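Probable outer membrane protein (Pseudomonas aeruginosa, PDB 3DWO) probably transports long-chain fatty acids or other hydrophobic compounds across the outer membrane, as a beta-barrel channel of the OmpP1/FadL family. Local coordinates at residues L179-M189 and A257-P268; L240-D248 and D271-S279. One frame throughout, in Å; residues are numbered along the deposited sequence.

Overall arrangement
Interactions 1 and 2 interlock along the chain: strand 226-248 of interaction 2 leads into helix 253-259 of interaction 1, and helix 262-266 returns to strand 275-281. Their centres are about 17 Å apart, both at the same end of the elongated molecule. Ile-258 joins them, its CD1 lying 3.3 Å from Leu-246 CD2 and 3.4 Å from Met-274 SD. The detergent C8E, threaded between the helices of interaction 1, reaches the second contact with its octyl tail, where C5 lies 4.0 Å from Leu-272 CD2. Both helical segments of interaction 1, and Leu-272 just ahead of strand 275-279, thus border the detergent site, consistent with a channel that handles hydrophobic compounds.

Interaction 1 of 2, residues L179-M189 and A257-P268; sequences LYASAANSPGM and AIEGGTPGLAYP. With C8E ((hydroxyethyloxy)tri(ethyloxy)octane), chain C.
Gly-188 and Ala-266 bring the two backbones closest, CA to CA 4.2 Å, and a weak hydrogen bond runs from Gly-188 N to Ala-266 O. Nearby, the Tyr-267 phenol reaches back across the gap and its OH donates to Ser-182 O over 2.7 Å, arriving 27° out of the carbonyl plane; the Ser-182 hydroxyl itself is bonded to Arg-418 O. Ser-186 lays CB over one face of the Tyr-267 ring, 3.4 Å above its plane and toward the rim. Ser-186 OG, set between backbone N and carbonyl carbon (chi1 71°), donates to Ala-183 O at 2.6 Å; by accepting from Met-189 N it also forms an ST motif. Met-189 CB packs on Ala-266 CB at 3.8 Å, and Leu-179 CD1 meets Ala-257 CB at 3.6 Å. Between these patches runs C8E: ether O15 sits over the centre of the Tyr-180 ring, 3.2 Å above it, C16 touches Ala-257 CB, and C8 lies at the Tyr-267 edge. With methyls, methylenes, a thioether and aromatic rings as its lining, and the hydroxyls of Tyr-267, Ser-186 and Thr-262 tied to backbone carbonyls, the cleft is suited to an amphiphile held mainly by van der Waals contact.

Interaction 2 of 2, residues L240-D248 and D271-S279; sequences LKGHYNLYD and DLRMGASAS
Tyr-244 OH accepts a hydrogen bond from Arg-273 N (3.0 Å, 158° at the hydrogen) and also bonds a water at 2.8 Å; that water donates to Asp-271 O, so the phenol is tied twice to the run before strand 275-279. CG of Tyr-244 stands between backbone N and carbonyl carbon (chi1 81°), which carries the ring across the neighbouring strand: Ala-276 N lies over the centre of one face, while Ala-278 CB and Arg-273 O sit at the edge in the ring plane. Leu-272 CD1 lies against the hydroxyl end of the ring, 3.6 Å from Tyr-244 OH. Beneath the ring the strands run antiparallel, their axes 147° apart. Gly-242 with Ala-278 and Tyr-244 with Ala-276 are hydrogen-bonded pairs, each joined by two backbone bonds; Lys-241 with Ser-279, His-243 with Ser-277 and Asn-245 with Gly-275 alternate as non-hydrogen-bonded pairs. Beyond the last bridge, Leu-246 N still bonds Met-274 O at 2.9 Å. Leu-246 CD1 closes on Arg-273 O, and the folded Met-274 chain brings CE within 3.4 Å of Asp-248 OD2, the two side chains crossing at about a right angle. Arg-273 NE forms a salt bridge with Asp-271 OD2 within the run before the strand. On its other edge strand 226-248 bonds to strand 201-220 through Lys-241, His-243 and Asn-245, whose OD1 is held by Arg-204. Strand 226-248, paired antiparallel on both edges, with 201-220 and with 275-281, is part of the meandering wall of a FadL-family outer-membrane beta barrel.

Interaction 1 of 2, residues L179-M189 and A257-P268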
loop_
_atom_site.group_PDB
_atom_site.type_symbol
_atom_site.label_atom_id
_atom_site.label_comp_id
_atom_site.label_asym_id
_atom_site.label_seq_id
_atom_site.Cartn_x
_atom_site.Cartn_y
_atom_site.Cartn_z
ATOM N N LEU A 179 11.924 -17.964 -20.820
ATOM C CA LEU A 179 12.298 -17.523 -22.172
ATOM C C LEU A 179 11.739 -18.352 -23.334
ATOM O O LEU A 179 11.352 -17.793 -24.361
ATOM C CB LEU A 179 13.823 -17.440 -22.325
ATOM C CG LEU A 179 14.647 -16.492 -21.450
ATOM C CD1 LEU A 179 15.902 -16.104 -22.218
ATOM C CD2 LEU A 179 13.865 -15.248 -21.097
ATOM N N TYR A 180 11.728 -19.673 -23.199
ATOM C CA TYR A 180 11.193 -20.512 -24.267
ATOM C C TYR A 180 9.701 -20.244 -24.464
ATOM O O TYR A 180 9.216 -20.189 -25.600
ATOM C CB TYR A 180 11.403 -21.993 -23.956
ATOM C CG TYR A 180 12.697 -22.559 -24.488
ATOM C CD1 TYR A 180 13.011 -22.474 -25.846
ATOM C CD2 TYR A 180 13.606 -23.180 -23.639
ATOM C CE1 TYR A 180 14.200 -22.997 -26.345
ATOM C CE2 TYR A 180 14.801 -23.705 -24.126
ATOM C CZ TYR A 180 15.090 -23.607 -25.477
ATOM O OH TYR A 180 16.276 -24.106 -25.953
ATOM N N ALA A 181 8.978 -20.086 -23.356
ATOM C CA ALA A 181 7.542 -19.814 -23.418
ATOM C C ALA A 181 7.316 -18.451 -24.064
ATOM O O ALA A 181 6.396 -18.279 -24.853
ATOM C CB ALA A 181 6.927 -19.845 -22.018
ATOM N N SER A 182 8.166 -17.487 -23.730
ATOM C CA SER A 182 8.053 -16.150 -24.305
ATOM C C SER A 182 8.310 -16.181 -25.808
ATOM O O SER A 182 7.613 -15.512 -26.578
ATOM C CB SER A 182 9.045 -15.203 -23.639
ATOM O OG SER A 182 8.707 -15.031 -22.278
ATOM N N ALA A 183 9.310 -16.959 -26.219
ATOM C CA ALA A 183 9.665 -17.095 -27.636
ATOM C C ALA A 183 8.513 -17.692 -28.443
ATOM O O ALA A 183 8.167 -17.192 -29.511
ATOM C CB ALA A 183 10.914 -17.978 -27.789
ATOM N N ALA A 184 7.937 -18.773 -27.925
ATOM C CA ALA A 184 6.829 -19.458 -28.582
ATOM C C ALA A 184 5.683 -18.514 -28.945
ATOM O O ALA A 184 5.002 -18.727 -29.946
ATOM C CB ALA A 184 6.316 -20.578 -27.686
ATOM N N ASN A 185 5.475 -17.479 -28.129
ATOM C CA ASN A 185 4.406 -16.496 -28.340
ATOM C C ASN A 185 4.886 -15.212 -29.017
ATOM O O ASN A 185 4.090 -14.309 -29.268
ATOM C CB ASN A 185 3.777 -16.110 -26.992
ATOM C CG ASN A 185 2.969 -17.235 -26.370
ATOM O OD1 ASN A 185 1.895 -17.573 -26.855
ATOM N ND2 ASN A 185 3.490 -17.824 -25.303
ATOM N N SER A 186 6.178 -15.130 -29.314
ATOM C CA SER A 186 6.753 -13.921 -29.900
ATOM C C SER A 186 6.466 -13.668 -31.376
ATOM O O SER A 186 6.176 -14.585 -32.135
ATOM C CB SER A 186 8.267 -13.939 -29.715
ATOM O OG SER A 186 8.849 -14.929 -30.557
ATOM N N PRO A 187 6.570 -12.404 -31.806
ATOM C CA PRO A 187 6.320 -12.088 -33.217
ATOM C C PRO A 187 7.531 -12.405 -34.097
ATOM O O PRO A 187 7.435 -12.364 -35.318
ATOM C CB PRO A 187 6.002 -10.600 -33.182
ATOM C CG PRO A 187 6.863 -10.108 -32.070
ATOM C CD PRO A 187 6.640 -11.172 -31.002
ATOM N N GLY A 188 8.666 -12.739 -33.479
ATOM C CA GLY A 188 9.867 -13.038 -34.248
ATOM C C GLY A 188 10.470 -14.427 -34.075
ATOM O O GLY A 188 11.297 -14.856 -34.879
ATOM N N MET A 189 10.057 -15.145 -33.040
ATOM C CA MET A 189 10.596 -16.474 -32.779
ATOM C C MET A 189 9.537 -17.543 -32.563
ATOM O O MET A 189 9.835 -18.606 -32.019
ATOM C CB MET A 189 11.504 -16.440 -31.547
ATOM C CG MET A 189 12.964 -16.187 -31.832
ATOM S SD MET A 189 13.959 -16.729 -30.411
ATOM C CE MET A 189 14.074 -18.507 -30.727
ATOM N N ALA A 257 20.739 -17.724 -24.138
ATOM C CA ALA A 257 19.838 -16.995 -25.026
ATOM C C ALA A 257 20.139 -15.504 -24.982
ATOM O O ALA A 257 20.272 -14.849 -26.016
ATOM C CB ALA A 257 18.404 -17.230 -24.612
ATOM N N ILE A 258 20.245 -14.966 -23.773
ATOM C CA ILE A 258 20.509 -13.550 -23.615
ATOM C C ILE A 258 21.844 -13.153 -24.223
ATOM O O ILE A 258 21.915 -12.192 -24.988
ATOM C CB ILE A 258 20.426 -13.144 -22.122
ATOM C CG1 ILE A 258 18.950 -13.050 -21.728
ATOM C CG2 ILE A 258 21.157 -11.814 -21.872
ATOM C CD1 ILE A 258 18.706 -12.906 -20.254
ATOM N N GLU A 259 22.899 -13.892 -23.899
ATOM C CA GLU A 259 24.203 -13.580 -24.458
ATOM C C GLU A 259 24.164 -13.791 -25.968
ATOM O O GLU A 259 24.934 -13.182 -26.713
ATOM C CB GLU A 259 25.287 -14.465 -23.830
ATOM C CG GLU A 259 25.488 -14.231 -22.333
ATOM C CD GLU A 259 25.499 -12.751 -21.967
ATOM O OE1 GLU A 259 26.198 -11.968 -22.649
ATOM O OE2 GLU A 259 24.813 -12.369 -20.994
ATOM N N GLY A 260 23.250 -14.647 -26.416
ATOM C CA GLY A 260 23.127 -14.915 -27.836
ATOM C C GLY A 260 22.310 -13.858 -28.554
ATOM O O GLY A 260 22.213 -13.868 -29.779
ATOM N N GLY A 261 21.717 -12.947 -27.783
ATOM C CA GLY A 261 20.907 -11.885 -28.355
ATOM C C GLY A 261 19.588 -12.352 -28.949
ATOM O O GLY A 261 18.982 -11.640 -29.748
ATOM N N THR A 262 19.121 -13.535 -28.564
ATOM C CA THR A 262 17.868 -14.037 -29.119
ATOM C C THR A 262 16.607 -13.283 -28.660
ATOM O O THR A 262 15.637 -13.179 -29.411
ATOM C CB THR A 262 17.713 -15.561 -28.863
ATOM O OG1 THR A 262 17.981 -15.859 -27.489
ATOM C CG2 THR A 262 18.685 -16.341 -29.737
ATOM N N PRO A 263 16.604 -12.735 -27.434
ATOM C CA PRO A 263 15.406 -12.009 -26.988
ATOM C C PRO A 263 15.000 -10.842 -27.892
ATOM O O PRO A 263 13.813 -10.609 -28.124
ATOM C CB PRO A 263 15.787 -11.543 -25.593
ATOM C CG PRO A 263 16.678 -12.661 -25.110
ATOM C CD PRO A 263 17.556 -12.905 -26.322
ATOM N N GLY A 264 15.989 -10.108 -28.391
ATOM C CA GLY A 264 15.719 -8.981 -29.261
ATOM C C GLY A 264 15.198 -9.412 -30.620
ATOM O O GLY A 264 14.577 -8.627 -31.331
ATOM N N LEU A 265 15.469 -10.658 -30.995
ATOM C CA LEU A 265 14.996 -11.188 -32.267
ATOM C C LEU A 265 13.540 -11.611 -32.087
ATOM O O LEU A 265 12.723 -11.463 -33.002
ATOM C CB LEU A 265 15.848 -12.386 -32.692
ATOM C CG LEU A 265 17.355 -12.104 -32.780
ATOM C CD1 LEU A 265 18.097 -13.373 -33.159
ATOM C CD2 LEU A 265 17.619 -11.003 -33.803
ATOM N N ALA A 266 13.216 -12.128 -30.902
ATOM C CA ALA A 266 11.846 -12.550 -30.604
ATOM C C ALA A 266 10.928 -11.332 -30.483
ATOM O O ALA A 266 9.834 -11.305 -31.042
ATOM C CB ALA A 266 11.814 -13.353 -29.302
ATOM N N TYR A 267 11.383 -10.329 -29.740
ATOM C CA TYR A 267 10.619 -9.109 -29.528
ATOM C C TYR A 267 11.449 -7.902 -29.963
ATOM O O TYR A 267 12.157 -7.291 -29.156
ATOM C CB TYR A 267 10.237 -8.989 -28.050
ATOM C CG TYR A 267 9.251 -10.045 -27.598
ATOM C CD1 TYR A 267 7.879 -9.868 -27.773
ATOM C CD2 TYR A 267 9.691 -11.244 -27.052
ATOM C CE1 TYR A 267 6.970 -10.862 -27.414
ATOM C CE2 TYR A 267 8.793 -12.244 -26.693
ATOM C CZ TYR A 267 7.433 -12.048 -26.879
ATOM O OH TYR A 267 6.542 -13.051 -26.548
ATOM N N PRO A 268 11.376 -7.545 -31.254
ATOM C CA PRO A 268 12.142 -6.398 -31.753
ATOM C C PRO A 268 11.906 -5.197 -30.848
ATOM O O PRO A 268 10.782 -4.961 -30.414
ATOM C CB PRO A 268 11.579 -6.195 -33.160
ATOM C CG PRO A 268 11.200 -7.600 -33.573
ATOM C CD PRO A 268 10.528 -8.121 -32.316
HETATM C C1 C8E C . 10.531 -9.097 -18.566
HETATM C C2 C8E C . 10.433 -9.401 -19.983
HETATM C C3 C8E C . 11.139 -10.610 -20.383
HETATM C C4 C8E C . 11.069 -10.687 -21.833
HETATM C C5 C8E C . 11.580 -12.010 -22.250
HETATM C C6 C8E C . 11.417 -12.177 -23.671
HETATM C C7 C8E C . 12.201 -13.384 -23.883
HETATM C C8 C8E C . 12.200 -13.667 -25.323
HETATM O O9 C8E C . 12.770 -14.768 -26.004
HETATM C C10 C8E C . 14.160 -15.005 -25.915
HETATM C C11 C8E C . 14.397 -16.204 -26.771
HETATM O O12 C8E C . 14.851 -17.329 -26.009
HETATM C C13 C8E C . 14.876 -18.567 -26.761
HETATM C C14 C8E C . 15.365 -19.955 -26.250
HETATM O O15 C8E C . 15.726 -20.447 -24.921
HETATM C C16 C8E C . 17.129 -20.251 -24.675
HETATM C C17 C8E C . 18.038 -21.417 -25.099
HETATM O O18 C8E C . 19.414 -21.236 -25.499
HETATM C C19 C8E C . 19.557 -21.018 -26.927
HETATM C C20 C8E C . 20.839 -20.398 -27.591
HETATM O O21 C8E C . 20.718 -19.826 -28.898
#

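Interaction 2 of 2, residues L240-D248 and D271-S279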
loop_
_atom_site.group_PDB
_atom_site.type_symbol
_atom_site.label_atom_id
_atom_site.label_comp_id
_atom_site.label_asym_id
_atom_site.label_seq_id
_atom_site.Cartn_x
_atom_site.Cartn_y
_atom_site.Cartn_z
ATOM N N LEU A 240 10.586 5.424 -9.617
ATOM C CA LEU A 240 11.542 4.585 -8.909
ATOM C C LEU A 240 12.717 4.239 -9.819
ATOM O O LEU A 240 12.543 3.952 -11.007
ATOM C CB LEU A 240 10.850 3.305 -8.422
ATOM C CG LEU A 240 9.944 3.382 -7.183
ATOM C CD1 LEU A 240 9.136 4.662 -7.163
ATOM C CD2 LEU A 240 9.025 2.167 -7.167
ATOM N N LYS A 241 13.917 4.275 -9.251
ATOM C CA LYS A 241 15.120 3.980 -10.006
ATOM C C LYS A 241 15.978 2.982 -9.253
ATOM O O LYS A 241 16.028 2.995 -8.024
ATOM C CB LYS A 241 15.907 5.268 -10.254
ATOM C CG LYS A 241 15.078 6.353 -10.933
ATOM C CD LYS A 241 15.861 7.639 -11.083
ATOM C CE LYS A 241 14.922 8.822 -11.239
ATOM N NZ LYS A 241 14.022 8.987 -10.050
ATOM N N GLY A 242 16.655 2.128 -10.009
ATOM C CA GLY A 242 17.500 1.108 -9.420
ATOM C C GLY A 242 18.066 0.170 -10.481
ATOM O O GLY A 242 18.637 0.624 -11.475
ATOM N N HIS A 243 17.892 -1.133 -10.279
ATOM C CA HIS A 243 18.421 -2.136 -11.204
ATOM C C HIS A 243 17.528 -3.363 -11.267
ATOM O O HIS A 243 16.609 -3.521 -10.466
ATOM C CB HIS A 243 19.804 -2.609 -10.730
ATOM C CG HIS A 243 20.743 -1.496 -10.386
ATOM N ND1 HIS A 243 21.584 -0.916 -11.312
ATOM C CD2 HIS A 243 20.931 -0.815 -9.229
ATOM C CE1 HIS A 243 22.248 0.075 -10.742
ATOM N NE2 HIS A 243 21.868 0.158 -9.479
ATOM N N TYR A 244 17.819 -4.236 -12.227
ATOM C CA TYR A 244 17.104 -5.499 -12.366
ATOM C C TYR A 244 18.186 -6.490 -12.751
ATOM O O TYR A 244 19.183 -6.122 -13.366
ATOM C CB TYR A 244 16.013 -5.441 -13.460
ATOM C CG TYR A 244 16.498 -5.624 -14.889
ATOM C CD1 TYR A 244 16.918 -6.873 -15.359
ATOM C CD2 TYR A 244 16.534 -4.545 -15.777
ATOM C CE1 TYR A 244 17.360 -7.039 -16.677
ATOM C CE2 TYR A 244 16.976 -4.699 -17.100
ATOM C CZ TYR A 244 17.385 -5.945 -17.540
ATOM O OH TYR A 244 17.815 -6.099 -18.840
ATOM N N ASN A 245 18.002 -7.742 -12.364
ATOM C CA ASN A 245 18.954 -8.777 -12.706
ATOM C C ASN A 245 18.161 -10.066 -12.799
ATOM O O ASN A 245 17.068 -10.176 -12.235
ATOM C CB ASN A 245 20.067 -8.879 -11.650
ATOM C CG ASN A 245 19.616 -9.560 -10.376
ATOM O OD1 ASN A 245 19.475 -10.779 -10.329
ATOM N ND2 ASN A 245 19.390 -8.776 -9.335
ATOM N N LEU A 246 18.691 -11.024 -13.547
ATOM C CA LEU A 246 18.022 -12.296 -13.709
ATOM C C LEU A 246 18.882 -13.353 -13.050
ATOM O O LEU A 246 20.063 -13.472 -13.363
ATOM C CB LEU A 246 17.854 -12.633 -15.193
ATOM C CG LEU A 246 16.983 -11.737 -16.075
ATOM C CD1 LEU A 246 17.445 -10.298 -15.986
ATOM C CD2 LEU A 246 17.076 -12.219 -17.511
ATOM N N TYR A 247 18.295 -14.101 -12.123
ATOM C CA TYR A 247 19.022 -15.171 -11.464
ATOM C C TYR A 247 18.599 -16.464 -12.139
ATOM O O TYR A 247 17.568 -17.042 -11.795
ATOM C CB TYR A 247 18.692 -15.231 -9.970
ATOM C CG TYR A 247 19.043 -16.566 -9.350
ATOM C CD1 TYR A 247 20.263 -17.187 -9.628
ATOM C CD2 TYR A 247 18.135 -17.240 -8.536
ATOM C CE1 TYR A 247 20.568 -18.454 -9.120
ATOM C CE2 TYR A 247 18.428 -18.505 -8.022
ATOM C CZ TYR A 247 19.645 -19.108 -8.323
ATOM O OH TYR A 247 19.923 -20.377 -7.861
ATOM N N ASP A 248 19.394 -16.911 -13.106
ATOM C CA ASP A 248 19.085 -18.136 -13.836
ATOM C C ASP A 248 19.449 -19.411 -13.080
ATOM O O ASP A 248 20.490 -19.484 -12.433
ATOM C CB ASP A 248 19.805 -18.142 -15.188
ATOM C CG ASP A 248 21.319 -18.052 -15.046
ATOM O OD1 ASP A 248 22.023 -18.896 -15.638
ATOM O OD2 ASP A 248 21.802 -17.135 -14.346
ATOM N N ASP A 271 15.600 -4.926 -25.341
ATOM C CA ASP A 271 17.016 -5.051 -25.014
ATOM C C ASP A 271 17.148 -5.657 -23.621
ATOM O O ASP A 271 17.373 -4.946 -22.639
ATOM C CB ASP A 271 17.717 -3.691 -25.048
ATOM C CG ASP A 271 19.103 -3.741 -24.413
ATOM O OD1 ASP A 271 19.915 -4.612 -24.807
ATOM O OD2 ASP A 271 19.379 -2.912 -23.515
ATOM N N LEU A 272 17.007 -6.975 -23.540
ATOM C CA LEU A 272 17.105 -7.669 -22.266
ATOM C C LEU A 272 18.523 -8.190 -22.011
ATOM O O LEU A 272 19.165 -8.755 -22.901
ATOM C CB LEU A 272 16.110 -8.830 -22.230
ATOM C CG LEU A 272 16.047 -9.610 -20.915
ATOM C CD1 LEU A 272 15.470 -8.707 -19.823
ATOM C CD2 LEU A 272 15.192 -10.857 -21.088
ATOM N N ARG A 273 19.002 -8.002 -20.786
ATOM C CA ARG A 273 20.341 -8.444 -20.406
ATOM C C ARG A 273 20.263 -9.229 -19.101
ATOM O O ARG A 273 19.183 -9.364 -18.520
ATOM C CB ARG A 273 21.253 -7.228 -20.231
ATOM C CG ARG A 273 21.298 -6.315 -21.453
ATOM C CD ARG A 273 22.034 -5.019 -21.143
ATOM N NE ARG A 273 22.037 -4.100 -22.276
ATOM C CZ ARG A 273 22.559 -2.875 -22.247
ATOM N NH1 ARG A 273 23.125 -2.415 -21.137
ATOM N NH2 ARG A 273 22.517 -2.107 -23.331
ATOM N N MET A 274 21.395 -9.748 -18.637
ATOM C CA MET A 274 21.396 -10.508 -17.394
ATOM C C MET A 274 21.248 -9.566 -16.207
ATOM O O MET A 274 20.925 -9.992 -15.102
ATOM C CB MET A 274 22.682 -11.341 -17.262
ATOM C CG MET A 274 22.740 -12.538 -18.207
ATOM S SD MET A 274 21.265 -13.608 -18.088
ATOM C CE MET A 274 21.636 -14.523 -16.590
ATOM N N GLY A 275 21.474 -8.282 -16.459
ATOM C CA GLY A 275 21.363 -7.270 -15.424
ATOM C C GLY A 275 21.591 -5.887 -16.015
ATOM O O GLY A 275 22.372 -5.740 -16.946
ATOM N N ALA A 276 20.910 -4.875 -15.489
ATOM C CA ALA A 276 21.065 -3.517 -15.996
ATOM C C ALA A 276 20.350 -2.543 -15.074
ATOM O O ALA A 276 19.623 -2.954 -14.177
ATOM C CB ALA A 276 20.490 -3.416 -17.413
ATOM N N SER A 277 20.563 -1.250 -15.289
ATOM C CA SER A 277 19.904 -0.238 -14.470
ATOM C C SER A 277 18.432 -0.254 -14.889
ATOM O O SER A 277 18.101 -0.785 -15.951
ATOM C CB SER A 277 20.532 1.134 -14.724
ATOM O OG SER A 277 20.414 1.488 -16.086
ATOM N N ALA A 278 17.550 0.318 -14.073
ATOM C CA ALA A 278 16.128 0.288 -14.398
ATOM C C ALA A 278 15.310 1.350 -13.681
ATOM O O ALA A 278 15.769 1.966 -12.724
ATOM C CB ALA A 278 15.571 -1.088 -14.056
ATOM N N SER A 279 14.082 1.542 -14.146
ATOM C CA SER A 279 13.170 2.502 -13.530
ATOM C C SER A 279 11.734 2.007 -13.686
ATOM O O SER A 279 11.454 1.128 -14.501
ATOM C CB SER A 279 13.308 3.884 -14.178
ATOM O OG SER A 279 12.820 3.873 -15.506
HETATM O O HOH W 1 18.450 -3.681 -20.068
#